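Local coordinates for protein endoglucanase (Ruminococcus champanellensis, PDB 6WQV) that probably hydrolyses beta-1,4-linked glucans such as cellulose as a broad-specificity family GH5 endoglucanase, and binds cellotriose, at residues A[21-26]-A[71-76]; A[99-104]-A[148-153]; A[112-117]-A[155-160]; A[142-147]-A[193-198]; A[210-215]-A[223-228]. One frame throughout, in Å; residues are numbered along the deposited sequence. Where two conformers were deposited one is given.

In the fold
All five contacts belong to one eight-stranded TIM barrel. Contacts 1, 3 and 5 reach its sheet, and contacts 2 and 4 lie among the outer helices. Contacts 1 and 3 have centres about 9 Å apart, and neighbouring strands 73-76 and 113-117 join them. Contact 2 lies about 10 Å, centre to centre, from contact 3; Phe150 packs on Leu116, Leu157 and Phe159. Contact 4 shares helix 129-149 with contact 2, and Trp143 reaches Phe159 of contact 3. Contact 5 touches contact 4 through Pro228 and Val193. In contact 3 the Asn117 side chain lies about 7 Å from a bound glucose unit; in contact 5 the Pro211 side chain is about 9 Å away.

Contact 1: A[21-26]-A[71-76]; sequences DEITIG and FNTVRV
Gly26 and Thr73 come side by side, their CA atoms 4.4 Å apart, where the chain leaving helix 16-22 meets the start of strand 73-76. One residue earlier, Asn72 N donates to Ile25 O at 3.1 Å. The Asn72 side chain then makes the main polar contact. Its CG sits between the backbone N and the carbonyl carbon (chi1 85°), and this brings the amide to the 22-24 backbone. ND2 of Asn72 donates to Glu22 O at 2.9 Å, with the acceptor in the amide plane. Thr24 N donates to Asn72 OD1 at 3.0 Å in an almost straight bond. These strands, 26-29 and 73-76, are the first two of the TIM barrel, joined here at their N-terminal ends. Thr73 OG1 also donates to Asn72 OD1, at 2.9 Å, from the opposite face of the amide to Thr24 N. Together the three bonds fix the rotation of the amide. The same hydroxyl lies against Ile23, with Ile23 CG2 3.4 Å from Thr73 OG1. One residue before Asn72, Phe71 CD1 packs on Ile25 CG2 at 3.7 Å. Leu349 and Met353 of helix 346-353 also touch the Phe71 side chain.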
# COMPACT_ATOMS: atom_id res chain seq x y z
N ASP A 21 11.61 -5.26 11.08
CA ASP A 21 12.42 -4.61 12.10
C ASP A 21 13.52 -3.73 11.51
O ASP A 21 14.11 -2.92 12.24
CB ASP A 21 13.02 -5.64 13.06
CG ASP A 21 12.01 -6.12 14.09
OD1 ASP A 21 10.98 -5.45 14.28
OD2 ASP A 21 12.26 -7.18 14.70
N GLU A 22 13.79 -3.86 10.22
CA GLU A 22 14.70 -2.95 9.54
C GLU A 22 14.00 -1.71 9.00
O GLU A 22 14.66 -0.70 8.77
CB GLU A 22 15.41 -3.67 8.40
CG GLU A 22 16.13 -4.90 8.88
CD GLU A 22 17.32 -5.24 8.02
OE1 GLU A 22 17.37 -4.77 6.86
OE2 GLU A 22 18.21 -5.97 8.50
N ILE A 23 12.69 -1.78 8.77
CA ILE A 23 11.92 -0.62 8.37
C ILE A 23 11.80 0.34 9.55
O ILE A 23 11.61 -0.08 10.69
CB ILE A 23 10.54 -1.08 7.85
CG1 ILE A 23 10.73 -1.87 6.55
CG2 ILE A 23 9.61 0.10 7.67
CD1 ILE A 23 9.46 -2.38 5.90
N THR A 24 11.94 1.64 9.27
CA THR A 24 11.73 2.67 10.29
C THR A 24 10.31 3.22 10.15
O THR A 24 9.43 2.90 10.95
CB THR A 24 12.79 3.77 10.19
OG1 THR A 24 12.85 4.28 8.86
CG2 THR A 24 14.18 3.23 10.59
N ILE A 25 10.10 4.02 9.11
CA ILE A 25 8.80 4.60 8.77
C ILE A 25 8.79 4.75 7.25
O ILE A 25 9.84 4.95 6.63
CB ILE A 25 8.58 5.94 9.52
CG1 ILE A 25 7.18 6.50 9.24
CG2 ILE A 25 9.67 6.94 9.15
CD1 ILE A 25 6.85 7.76 10.03
N GLY A 26 7.61 4.60 6.64
CA GLY A 26 7.50 4.61 5.20
C GLY A 26 6.63 5.74 4.65
O GLY A 26 5.89 6.40 5.38
N PHE A 71 12.37 8.86 6.22
CA PHE A 71 11.75 7.62 5.79
C PHE A 71 12.81 6.69 5.20
O PHE A 71 13.73 7.15 4.53
CB PHE A 71 10.70 7.93 4.72
CG PHE A 71 9.57 8.82 5.19
CD1 PHE A 71 8.48 8.29 5.87
CD2 PHE A 71 9.59 10.19 4.95
CE1 PHE A 71 7.45 9.10 6.30
CE2 PHE A 71 8.55 11.00 5.38
CZ PHE A 71 7.49 10.46 6.06
N ASN A 72 12.70 5.39 5.46
CA ASN A 72 13.59 4.43 4.82
C ASN A 72 12.87 3.44 3.91
O ASN A 72 13.51 2.50 3.40
CB ASN A 72 14.50 3.72 5.83
CG ASN A 72 13.87 2.52 6.49
OD1 ASN A 72 12.65 2.33 6.45
ND2 ASN A 72 14.69 1.71 7.12
N THR A 73 11.58 3.65 3.65
CA THR A 73 10.74 2.74 2.88
C THR A 73 9.79 3.57 2.04
O THR A 73 9.23 4.56 2.53
CB THR A 73 9.94 1.85 3.84
OG1 THR A 73 10.83 1.02 4.59
CG2 THR A 73 8.95 0.96 3.12
N VAL A 74 9.62 3.19 0.78
CA VAL A 74 8.66 3.83 -0.11
C VAL A 74 7.73 2.76 -0.68
O VAL A 74 8.19 1.76 -1.25
CB VAL A 74 9.33 4.61 -1.25
CG1 VAL A 74 8.29 5.13 -2.24
CG2 VAL A 74 10.15 5.75 -0.68
N ARG A 75 6.43 2.95 -0.48
CA ARG A 75 5.43 2.14 -1.15
C ARG A 75 5.08 2.83 -2.46
O ARG A 75 4.79 4.03 -2.48
CB ARG A 75 4.19 1.98 -0.28
CG ARG A 75 3.06 1.15 -0.93
CD ARG A 75 2.16 0.66 0.16
NE ARG A 75 0.97 -0.12 -0.18
CZ ARG A 75 -0.23 0.40 -0.41
NH1 ARG A 75 -0.43 1.70 -0.44
NH2 ARG A 75 -1.25 -0.43 -0.63
N VAL A 76 5.19 2.07 -3.55
CA VAL A 76 4.92 2.56 -4.91
C VAL A 76 3.61 1.93 -5.38
O VAL A 76 3.63 0.84 -5.98
CB VAL A 76 6.09 2.24 -5.85
CG1 VAL A 76 5.80 2.74 -7.26
CG2 VAL A 76 7.37 2.86 -5.34

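Contact 2: A[99-104]-A[148-153]; sequences RVQEVV and TRFGSY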
# COMPACT_ATOMS: atom_id res chain seq x y z
N ARG A 99 8.73 2.37 -17.07
CA ARG A 99 8.62 3.51 -16.16
C ARG A 99 8.48 3.04 -14.72
O ARG A 99 9.10 3.62 -13.81
CB ARG A 99 7.45 4.41 -16.56
CG ARG A 99 7.25 5.59 -15.63
CD ARG A 99 8.49 6.47 -15.52
NE ARG A 99 8.25 7.54 -14.56
CZ ARG A 99 9.20 8.27 -13.98
NH1 ARG A 99 10.48 8.05 -14.25
NH2 ARG A 99 8.86 9.21 -13.11
N VAL A 100 7.65 2.02 -14.47
CA VAL A 100 7.53 1.49 -13.12
C VAL A 100 8.90 1.09 -12.59
O VAL A 100 9.25 1.38 -11.44
CB VAL A 100 6.53 0.32 -13.07
CG1 VAL A 100 6.52 -0.31 -11.68
CG2 VAL A 100 5.13 0.77 -13.43
N GLN A 101 9.69 0.41 -13.42
CA GLN A 101 11.02 -0.00 -12.98
C GLN A 101 11.91 1.20 -12.68
O GLN A 101 12.69 1.18 -11.71
CB GLN A 101 11.67 -0.92 -14.01
CG GLN A 101 13.05 -1.38 -13.59
CD GLN A 101 13.53 -2.56 -14.40
OE1 GLN A 101 13.22 -2.69 -15.58
NE2 GLN A 101 14.30 -3.44 -13.76
N GLU A 102 11.83 2.25 -13.50
CA GLU A 102 12.59 3.47 -13.23
C GLU A 102 12.27 4.03 -11.85
O GLU A 102 13.18 4.45 -11.11
CB GLU A 102 12.27 4.54 -14.28
CG GLU A 102 12.85 4.33 -15.66
CD GLU A 102 12.53 5.47 -16.64
OE1 GLU A 102 11.93 6.49 -16.24
OE2 GLU A 102 12.89 5.34 -17.83
N VAL A 103 10.99 4.08 -11.49
CA VAL A 103 10.58 4.66 -10.22
C VAL A 103 10.97 3.75 -9.06
O VAL A 103 11.47 4.21 -8.02
CB VAL A 103 9.07 4.96 -10.22
CG1 VAL A 103 8.60 5.36 -8.84
CG2 VAL A 103 8.74 6.05 -11.24
N VAL A 104 10.76 2.44 -9.21
CA VAL A 104 11.25 1.50 -8.22
C VAL A 104 12.74 1.69 -7.99
O VAL A 104 13.21 1.69 -6.84
CB VAL A 104 10.91 0.05 -8.63
CG1 VAL A 104 11.66 -0.95 -7.76
CG2 VAL A 104 9.41 -0.16 -8.52
N THR A 148 8.46 -11.53 -12.84
CA THR A 148 9.64 -11.84 -13.65
C THR A 148 10.45 -10.58 -13.93
O THR A 148 11.69 -10.62 -13.91
CB THR A 148 9.28 -12.58 -14.93
OG1 THR A 148 8.38 -11.82 -15.73
CG2 THR A 148 8.63 -13.91 -14.61
N ARG A 149 9.79 -9.44 -14.17
CA ARG A 149 10.57 -8.23 -14.42
C ARG A 149 11.42 -7.86 -13.21
O ARG A 149 12.56 -7.40 -13.36
CB ARG A 149 9.64 -7.06 -14.79
CG ARG A 149 10.36 -5.71 -14.88
CD ARG A 149 11.38 -5.66 -16.03
NE ARG A 149 10.74 -5.47 -17.32
CZ ARG A 149 10.70 -4.33 -18.01
NH1 ARG A 149 11.26 -3.22 -17.54
NH2 ARG A 149 10.07 -4.30 -19.17
N PHE A 150 10.88 -8.06 -12.01
CA PHE A 150 11.50 -7.61 -10.77
C PHE A 150 12.14 -8.75 -9.99
O PHE A 150 12.51 -8.56 -8.83
CB PHE A 150 10.47 -6.84 -9.92
CG PHE A 150 10.11 -5.50 -10.51
CD1 PHE A 150 10.91 -4.39 -10.27
CD2 PHE A 150 9.00 -5.36 -11.33
CE1 PHE A 150 10.59 -3.17 -10.83
CE2 PHE A 150 8.68 -4.14 -11.89
CZ PHE A 150 9.48 -3.04 -11.64
N GLY A 151 12.32 -9.91 -10.61
CA GLY A 151 12.76 -11.07 -9.88
C GLY A 151 14.19 -11.02 -9.38
O GLY A 151 14.52 -11.73 -8.43
N SER A 152 15.03 -10.18 -9.99
CA SER A 152 16.44 -10.12 -9.63
C SER A 152 16.71 -9.25 -8.41
O SER A 152 17.82 -9.28 -7.87
CB SER A 152 17.27 -9.59 -10.81
OG SER A 152 16.90 -8.26 -11.13
N TYR A 153 15.73 -8.47 -7.96
CA TYR A 153 15.92 -7.56 -6.84
C TYR A 153 16.10 -8.32 -5.53
O TYR A 153 15.64 -9.46 -5.37
CB TYR A 153 14.74 -6.59 -6.75
CG TYR A 153 14.74 -5.56 -7.85
CD1 TYR A 153 14.51 -5.92 -9.18
CD2 TYR A 153 14.98 -4.23 -7.58
CE1 TYR A 153 14.52 -4.98 -10.18
CE2 TYR A 153 14.99 -3.28 -8.57
CZ TYR A 153 14.76 -3.66 -9.88
OH TYR A 153 14.77 -2.73 -10.89
O HOH W 1 14.65 -6.30 -15.01
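Gln101 of helix 94-108 meets Arg149 at the end of helix 129-149 and Phe150 and Tyr153 of the type I turn that follows it, in the outer helical layer of the TIM barrel. The Gln101 chain is extended, with CG anti to the backbone N (chi1 180°), and spans the gap to the second segment. Arg149 NH1 donates to Gln101 OE1 at 2.8 Å, with the oxygen at the edge of the guanidinium. The Arg149 chain bends at chi2 and chi3 to get there. Asn98 accepts from the same NH1, and Glu94 forms a salt bridge with NH2. The tip of the Phe150 ring points at the helix backbone, with CZ 3.7 Å from Gln101 CA. Val104 CB lies 3.9 Å from Phe150 CE1, and Val100 also touches the ring. Gln101 NE2 donates to Tyr153 OH at 3.0 Å, nearly straight and in the amide plane. Asn105 OD1 is the other partner of that hydroxyl. Gln101 NE2 also donates to a water 3.1 Å away, which in turn donates to Arg149 O.

Contact 3: A[112-117]-A[155-160]; sequences MYCILN and EHLIFE
Cys114 and Leu116 are joined to His156, Ile158 and Glu160 by four backbone hydrogen bonds, the parallel ladder between strands 113-117 and 157-160. Cys114 N donates to His156 O and Ile158 N to Cys114 O, both at 2.8 Å. Leu116 N then donates to Ile158 O, and Glu160 N to Leu116 O. The strands flank helix 129-149 in a beta-alpha-beta unit of the TIM barrel. Cys114 CB meets Leu157 CD1 at 3.9 Å on one sheet face, and Ile115 CG1 meets Ile158 CB at 4.0 Å on the other. At the start of the strands, His156 CD2 rests over the centre of one Tyr113 ring face, 3.6 Å from Tyr113 CZ. Tyr113 CG is anti to its carbonyl carbon (chi1 -71°), and this turns the ring toward His156. The ring planes are tilted by 34°. An alanine in place of Tyr113 would probably leave one side of His156 without its aromatic neighbour and open a gap there. Asn117 and Glu160 lie side by side at the other end, and Arg75 forms a salt bridge with Glu160. Asn117 OD1 accepts from Val78 N, and ND2 is bonded to His119, which lines the sugar pocket. Asn117 thus probably helps position His119 from the second shell.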
# COMPACT_ATOMS: atom_id res chain seq x y z
N MET A 112 16.86 1.90 0.11
CA MET A 112 15.59 1.91 0.82
C MET A 112 14.82 0.63 0.54
O MET A 112 15.07 -0.07 -0.45
CB MET A 112 14.73 3.10 0.39
CG MET A 112 15.36 4.44 0.70
SD MET A 112 14.53 5.88 -0.03
CE MET A 112 13.36 6.33 1.23
N TYR A 113 13.86 0.34 1.41
CA TYR A 113 12.87 -0.70 1.15
C TYR A 113 11.80 -0.15 0.23
O TYR A 113 11.46 1.04 0.27
CB TYR A 113 12.26 -1.21 2.46
CG TYR A 113 13.28 -2.03 3.21
CD1 TYR A 113 14.16 -1.43 4.09
CD2 TYR A 113 13.38 -3.39 3.00
CE1 TYR A 113 15.12 -2.17 4.76
CE2 TYR A 113 14.33 -4.14 3.66
CZ TYR A 113 15.20 -3.53 4.53
OH TYR A 113 16.14 -4.29 5.19
N CYS A 114 11.27 -1.02 -0.63
CA CYS A 114 10.28 -0.64 -1.62
C CYS A 114 9.19 -1.69 -1.66
O CYS A 114 9.48 -2.89 -1.69
CB CYS A 114 10.93 -0.51 -2.99
SG CYS A 114 9.83 0.06 -4.28
N ILE A 115 7.94 -1.24 -1.65
CA ILE A 115 6.76 -2.09 -1.78
C ILE A 115 6.10 -1.75 -3.10
O ILE A 115 5.75 -0.58 -3.33
CB ILE A 115 5.79 -1.88 -0.61
CG1 ILE A 115 6.44 -2.30 0.71
CG2 ILE A 115 4.49 -2.66 -0.84
CD1 ILE A 115 5.80 -1.63 1.90
N LEU A 116 5.95 -2.74 -3.96
CA LEU A 116 5.32 -2.60 -5.27
C LEU A 116 4.05 -3.43 -5.29
O LEU A 116 4.09 -4.62 -4.94
CB LEU A 116 6.28 -3.11 -6.35
CG LEU A 116 5.76 -3.15 -7.78
CD1 LEU A 116 5.48 -1.73 -8.23
CD2 LEU A 116 6.74 -3.83 -8.71
N ASN A 117 2.93 -2.83 -5.70
CA ASN A 117 1.62 -3.50 -5.64
C ASN A 117 0.90 -3.43 -6.99
O ASN A 117 1.44 -2.98 -8.00
CB ASN A 117 0.76 -2.94 -4.50
CG ASN A 117 0.09 -1.61 -4.84
OD1 ASN A 117 0.18 -1.11 -5.96
ND2 ASN A 117 -0.62 -1.04 -3.86
N GLU A 155 16.23 -8.39 -1.03
CA GLU A 155 15.18 -8.39 -0.02
C GLU A 155 14.57 -7.02 0.21
O GLU A 155 13.54 -6.91 0.88
CB GLU A 155 15.72 -8.96 1.30
CG GLU A 155 16.66 -8.04 2.08
CD GLU A 155 18.08 -8.00 1.53
OE1 GLU A 155 18.40 -8.72 0.57
OE2 GLU A 155 18.88 -7.23 2.08
N HIS A 156 15.18 -5.96 -0.34
CA HIS A 156 14.60 -4.64 -0.16
C HIS A 156 13.32 -4.45 -0.94
O HIS A 156 12.56 -3.53 -0.64
CB HIS A 156 15.60 -3.55 -0.53
CG HIS A 156 16.73 -3.41 0.44
ND1 HIS A 156 17.87 -4.18 0.37
CD2 HIS A 156 16.88 -2.59 1.50
CE1 HIS A 156 18.69 -3.83 1.35
NE2 HIS A 156 18.11 -2.87 2.05
N LEU A 157 13.06 -5.28 -1.95
CA LEU A 157 11.83 -5.18 -2.73
C LEU A 157 10.81 -6.20 -2.23
O LEU A 157 11.10 -7.41 -2.19
CB LEU A 157 12.07 -5.37 -4.22
CG LEU A 157 10.86 -5.17 -5.13
CD1 LEU A 157 10.31 -3.76 -5.00
CD2 LEU A 157 11.25 -5.50 -6.56
N ILE A 158 9.63 -5.71 -1.87
CA ILE A 158 8.50 -6.49 -1.40
C ILE A 158 7.39 -6.35 -2.43
O ILE A 158 7.12 -5.25 -2.92
CB ILE A 158 8.04 -5.93 -0.04
CG1 ILE A 158 9.15 -6.06 1.00
CG2 ILE A 158 6.75 -6.59 0.42
CD1 ILE A 158 8.94 -5.16 2.21
N PHE A 159 6.73 -7.46 -2.76
CA PHE A 159 5.55 -7.41 -3.60
C PHE A 159 4.29 -7.48 -2.73
O PHE A 159 4.21 -8.31 -1.81
CB PHE A 159 5.48 -8.61 -4.55
CG PHE A 159 6.63 -8.75 -5.51
CD1 PHE A 159 7.39 -7.67 -5.93
CD2 PHE A 159 6.90 -10.00 -6.04
CE1 PHE A 159 8.42 -7.87 -6.83
CE2 PHE A 159 7.92 -10.19 -6.94
CZ PHE A 159 8.69 -9.13 -7.33
N GLU A 160 3.30 -6.63 -3.03
CA GLU A 160 1.99 -6.61 -2.38
C GLU A 160 0.93 -6.96 -3.41
O GLU A 160 0.76 -6.25 -4.41
CB GLU A 160 1.69 -5.24 -1.75
CG GLU A 160 0.29 -5.19 -1.18
CD GLU A 160 -0.00 -3.95 -0.39
OE1 GLU A 160 0.34 -2.86 -0.87
OE2 GLU A 160 -0.58 -4.09 0.71

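Contact 4: A[142-147]-A[193-198]; sequences IWTQIA and VNTVRA
Thr195 points its CG2 methyl into the angle between Trp143 and Thr144, where two outer helices of the TIM barrel pack together. These are helix 129-149 and helix 179-197, whose local axes come within 8.8 Å and are 39° apart in direction. Thr195 CG2 lies 3.6 Å from Trp143 CB and 3.3 Å from Thr144 OG1. With OG1 of Thr195 beside the backbone N (chi1 -65°), the CG2 methyl lies anti to that N and is directed across to the other helix. Farther along, Val196 CG2 touches Ala147 CB at 4.4 Å. The same methyl lies 4.3 Å from Trp143 CE3, at the inner side of the helix pair. Phe159 of strand 157-160 packs against both Ala147 and Val196 from the barrel side. The next shell fixes the polar groups. Trp143 NE1 donates to Gly161 O, and this holds the indole toward the end of strand 157-160. Thr195 OG1 is bonded to Thr191 O and Asp140 OD1, so Asp140 of helix 129-149 makes a direct hydrogen bond between the helices. Thr144 OG1 is bonded to Asp140 O within its own helix. On the outer side, one water donates to both Thr144 OG1 and Thr195 O, each at 2.8 Å.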
# COMPACT_ATOMS: atom_id res chain seq x y z
N ILE A 142 -0.91 -11.21 -14.77
CA ILE A 142 -0.19 -9.96 -14.53
C ILE A 142 0.92 -10.14 -13.50
O ILE A 142 2.01 -9.59 -13.66
CB ILE A 142 -1.13 -8.77 -14.20
CG1 ILE A 142 -1.86 -8.94 -12.88
CG2 ILE A 142 -2.13 -8.54 -15.34
CD1 ILE A 142 -2.54 -7.64 -12.43
N TRP A 143 0.67 -10.91 -12.44
CA TRP A 143 1.72 -11.13 -11.43
C TRP A 143 2.90 -11.92 -11.99
O TRP A 143 4.05 -11.68 -11.58
CB TRP A 143 1.16 -11.69 -10.11
CG TRP A 143 0.81 -10.55 -9.17
CD1 TRP A 143 -0.43 -10.18 -8.75
CD2 TRP A 143 1.73 -9.61 -8.59
NE1 TRP A 143 -0.35 -9.07 -7.93
CE2 TRP A 143 0.97 -8.70 -7.82
CE3 TRP A 143 3.12 -9.45 -8.64
CZ2 TRP A 143 1.56 -7.66 -7.10
CZ3 TRP A 143 3.70 -8.41 -7.93
CH2 TRP A 143 2.92 -7.54 -7.17
N THR A 144 2.69 -12.84 -12.93
CA THR A 144 3.84 -13.49 -13.56
C THR A 144 4.71 -12.45 -14.25
O THR A 144 5.94 -12.47 -14.11
CB THR A 144 3.39 -14.58 -14.54
OG1 THR A 144 2.74 -15.63 -13.80
CG2 THR A 144 4.58 -15.18 -15.28
N GLN A 145 4.09 -11.49 -14.95
CA GLN A 145 4.85 -10.46 -15.66
C GLN A 145 5.59 -9.54 -14.69
O GLN A 145 6.75 -9.19 -14.92
CB GLN A 145 3.92 -9.64 -16.55
CG GLN A 145 3.39 -10.37 -17.75
CD GLN A 145 2.35 -9.57 -18.50
OE1 GLN A 145 2.67 -8.63 -19.23
NE2 GLN A 145 1.08 -9.92 -18.30
N ILE A 146 4.92 -9.10 -13.63
CA ILE A 146 5.56 -8.20 -12.67
C ILE A 146 6.69 -8.93 -11.95
O ILE A 146 7.81 -8.42 -11.83
CB ILE A 146 4.54 -7.62 -11.67
CG1 ILE A 146 3.47 -6.83 -12.41
CG2 ILE A 146 5.26 -6.78 -10.61
CD1 ILE A 146 2.22 -6.53 -11.58
N ALA A 147 6.42 -10.16 -11.51
CA ALA A 147 7.41 -10.89 -10.73
C ALA A 147 8.64 -11.21 -11.56
O ALA A 147 9.76 -11.18 -11.05
CB ALA A 147 6.79 -12.17 -10.16
N VAL A 193 0.35 -15.49 -4.20
CA VAL A 193 1.53 -16.10 -3.60
C VAL A 193 2.05 -17.23 -4.49
O VAL A 193 3.25 -17.31 -4.78
CB VAL A 193 1.22 -16.59 -2.17
CG1 VAL A 193 2.36 -17.42 -1.62
CG2 VAL A 193 0.94 -15.40 -1.26
N ASN A 194 1.15 -18.10 -4.95
CA ASN A 194 1.58 -19.20 -5.81
C ASN A 194 2.25 -18.68 -7.07
O ASN A 194 3.25 -19.25 -7.54
CB ASN A 194 0.39 -20.07 -6.20
CG ASN A 194 -0.21 -20.83 -5.03
OD1 ASN A 194 0.43 -21.02 -4.00
ND2 ASN A 194 -1.45 -21.28 -5.20
N THR A 195 1.70 -17.61 -7.66
CA THR A 195 2.22 -17.08 -8.92
C THR A 195 3.64 -16.55 -8.75
O THR A 195 4.50 -16.78 -9.61
CB THR A 195 1.28 -15.97 -9.41
OG1 THR A 195 -0.01 -16.53 -9.73
CG2 THR A 195 1.84 -15.23 -10.64
N VAL A 196 3.90 -15.87 -7.64
CA VAL A 196 5.24 -15.34 -7.40
C VAL A 196 6.23 -16.47 -7.14
O VAL A 196 7.33 -16.49 -7.70
CB VAL A 196 5.20 -14.32 -6.25
CG1 VAL A 196 6.61 -13.95 -5.84
CG2 VAL A 196 4.40 -13.09 -6.64
N ARG A 197 5.85 -17.45 -6.30
CA ARG A 197 6.80 -18.50 -5.94
C ARG A 197 7.17 -19.35 -7.15
O ARG A 197 8.28 -19.91 -7.20
CB ARG A 197 6.24 -19.37 -4.82
CG ARG A 197 5.91 -18.63 -3.53
CD ARG A 197 7.11 -17.86 -2.99
NE ARG A 197 6.81 -17.32 -1.66
CZ ARG A 197 7.34 -16.22 -1.15
NH1 ARG A 197 8.23 -15.51 -1.85
NH2 ARG A 197 6.98 -15.83 0.06
N ALA A 198 6.27 -19.46 -8.13
CA ALA A 198 6.50 -20.24 -9.33
C ALA A 198 7.61 -19.67 -10.21
O ALA A 198 8.03 -20.35 -11.16
CB ALA A 198 5.19 -20.31 -10.13
O HOH W 2 4.09 -17.47 -12.26

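Contact 5: A[210-215]-A[223-228]; sequences VPTYAA and NDFVLP
Thr212 and Phe225 approach with CA atoms 6.3 Å apart, as the segment 223-228 runs back past the end of strand 208-211 in the opposite direction. Phe225 carries the contact. Its CG is anti to the backbone N (chi1 178°), and this points the ring at the 210-212 backbone. CD1, CE1 and CZ of the ring meet three residues in turn. Thr212 CG2 approaches obliquely, 3.7 Å from Phe225 CD1. Pro211 O comes to the ring edge, 3.6 Å from Phe225 CE1. Val210 CG2 also reaches the edge, 4.1 Å from Phe225 CZ. That valine methyl has further neighbours, with Leu227 CD1 at 4.2 Å from Val210 CG2 and Pro228 CD close by. The polar atoms are bonded elsewhere. Pro211 O accepts from Asn189 of helix 179-197, and Thr212 OG1 is bonded to Ser216 O. Phe277 of helix 263-278 touches both Thr212 and Phe225. An alanine in place of Phe225 would probably open a gap between Val210, Thr212 and Phe277 and leave the segment 223-228 less firmly held to the strand. Past Thr212 the chain turns, with Ala215 N donating to Thr212 O at 2.9 Å. Ala215 touches Gln164 and His241, both lining the sugar pocket. The segments belong to the connection from strand 208-211 through helix 219-223 to strand 236-241, which begins at the C-terminal end of the barrel, where TIM barrels carry their active site.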
# COMPACT_ATOMS: atom_id res chain seq x y z
N VAL A 210 -0.12 -9.09 1.73
CA VAL A 210 -1.49 -9.36 1.30
C VAL A 210 -2.47 -8.58 2.17
O VAL A 210 -2.28 -8.48 3.39
CB VAL A 210 -1.83 -10.86 1.35
CG1 VAL A 210 -1.10 -11.62 0.25
CG2 VAL A 210 -1.53 -11.45 2.73
N PRO A 211 -3.54 -8.05 1.58
CA PRO A 211 -4.56 -7.35 2.39
C PRO A 211 -5.69 -8.25 2.83
O PRO A 211 -5.97 -9.26 2.18
CB PRO A 211 -5.09 -6.29 1.42
CG PRO A 211 -5.06 -7.04 0.10
CD PRO A 211 -3.83 -7.93 0.14
N THR A 212 -6.37 -7.87 3.90
CA THR A 212 -7.71 -8.35 4.18
C THR A 212 -8.68 -7.67 3.22
O THR A 212 -8.31 -6.81 2.41
CB THR A 212 -8.08 -7.97 5.60
OG1 THR A 212 -7.91 -6.55 5.71
CG2 THR A 212 -7.19 -8.66 6.63
N TYR A 213 -9.96 -8.04 3.33
CA TYR A 213 -11.03 -7.32 2.66
C TYR A 213 -10.88 -5.82 2.91
O TYR A 213 -10.82 -5.38 4.07
CB TYR A 213 -12.41 -7.82 3.15
CG TYR A 213 -13.54 -7.08 2.48
CD1 TYR A 213 -13.90 -5.80 2.90
CD2 TYR A 213 -14.21 -7.61 1.39
CE1 TYR A 213 -14.89 -5.09 2.26
CE2 TYR A 213 -15.21 -6.90 0.74
CZ TYR A 213 -15.54 -5.64 1.18
OH TYR A 213 -16.54 -4.93 0.55
N ALA A 214 -10.80 -5.03 1.84
CA ALA A 214 -10.64 -3.57 1.87
C ALA A 214 -9.43 -3.11 2.70
O ALA A 214 -9.36 -1.93 3.08
CB ALA A 214 -11.91 -2.85 2.33
N ALA A 215 -8.48 -4.00 2.94
CA ALA A 215 -7.35 -3.74 3.84
C ALA A 215 -7.84 -3.21 5.19
O ALA A 215 -7.18 -2.38 5.83
CB ALA A 215 -6.33 -2.79 3.21
N ASN A 223 -11.88 -12.41 11.05
CA ASN A 223 -12.34 -13.78 11.33
C ASN A 223 -12.42 -14.61 10.06
O ASN A 223 -12.20 -15.83 10.11
CB ASN A 223 -13.68 -13.74 12.06
CG ASN A 223 -13.54 -13.31 13.51
OD1 ASN A 223 -12.45 -13.38 14.08
ND2 ASN A 223 -14.64 -12.87 14.11
N ASP A 224 -12.72 -13.99 8.92
CA ASP A 224 -12.87 -14.71 7.66
C ASP A 224 -11.59 -14.75 6.84
O ASP A 224 -11.57 -15.39 5.78
CB ASP A 224 -13.98 -14.08 6.82
CG ASP A 224 -15.37 -14.40 7.35
OD1 ASP A 224 -15.48 -14.94 8.47
OD2 ASP A 224 -16.36 -14.10 6.64
N PHE A 225 -10.53 -14.07 7.29
CA PHE A 225 -9.26 -14.02 6.58
C PHE A 225 -8.46 -15.30 6.81
O PHE A 225 -8.36 -15.80 7.93
CB PHE A 225 -8.45 -12.81 7.07
CG PHE A 225 -7.09 -12.68 6.43
CD1 PHE A 225 -6.94 -12.07 5.20
CD2 PHE A 225 -5.96 -13.15 7.08
CE1 PHE A 225 -5.70 -11.95 4.61
CE2 PHE A 225 -4.71 -13.04 6.49
CZ PHE A 225 -4.59 -12.44 5.26
N VAL A 226 -7.86 -15.81 5.73
CA VAL A 226 -6.96 -16.96 5.77
C VAL A 226 -5.63 -16.53 5.15
O VAL A 226 -5.59 -16.12 3.99
CB VAL A 226 -7.55 -18.16 5.00
CG1 VAL A 226 -6.54 -19.30 4.92
CG2 VAL A 226 -8.84 -18.65 5.63
N LEU A 227 -4.56 -16.62 5.92
CA LEU A 227 -3.24 -16.32 5.35
C LEU A 227 -2.90 -17.40 4.32
O LEU A 227 -3.07 -18.59 4.61
CB LEU A 227 -2.18 -16.30 6.44
CG LEU A 227 -0.85 -15.64 6.10
CD1 LEU A 227 -0.98 -14.14 5.92
CD2 LEU A 227 0.18 -16.00 7.18
N PRO A 228 -2.44 -17.03 3.12
CA PRO A 228 -2.11 -18.05 2.12
C PRO A 228 -1.11 -19.07 2.64
O PRO A 228 -0.25 -18.76 3.46
CB PRO A 228 -1.50 -17.24 0.97
CG PRO A 228 -2.05 -15.90 1.11
CD PRO A 228 -2.30 -15.67 2.58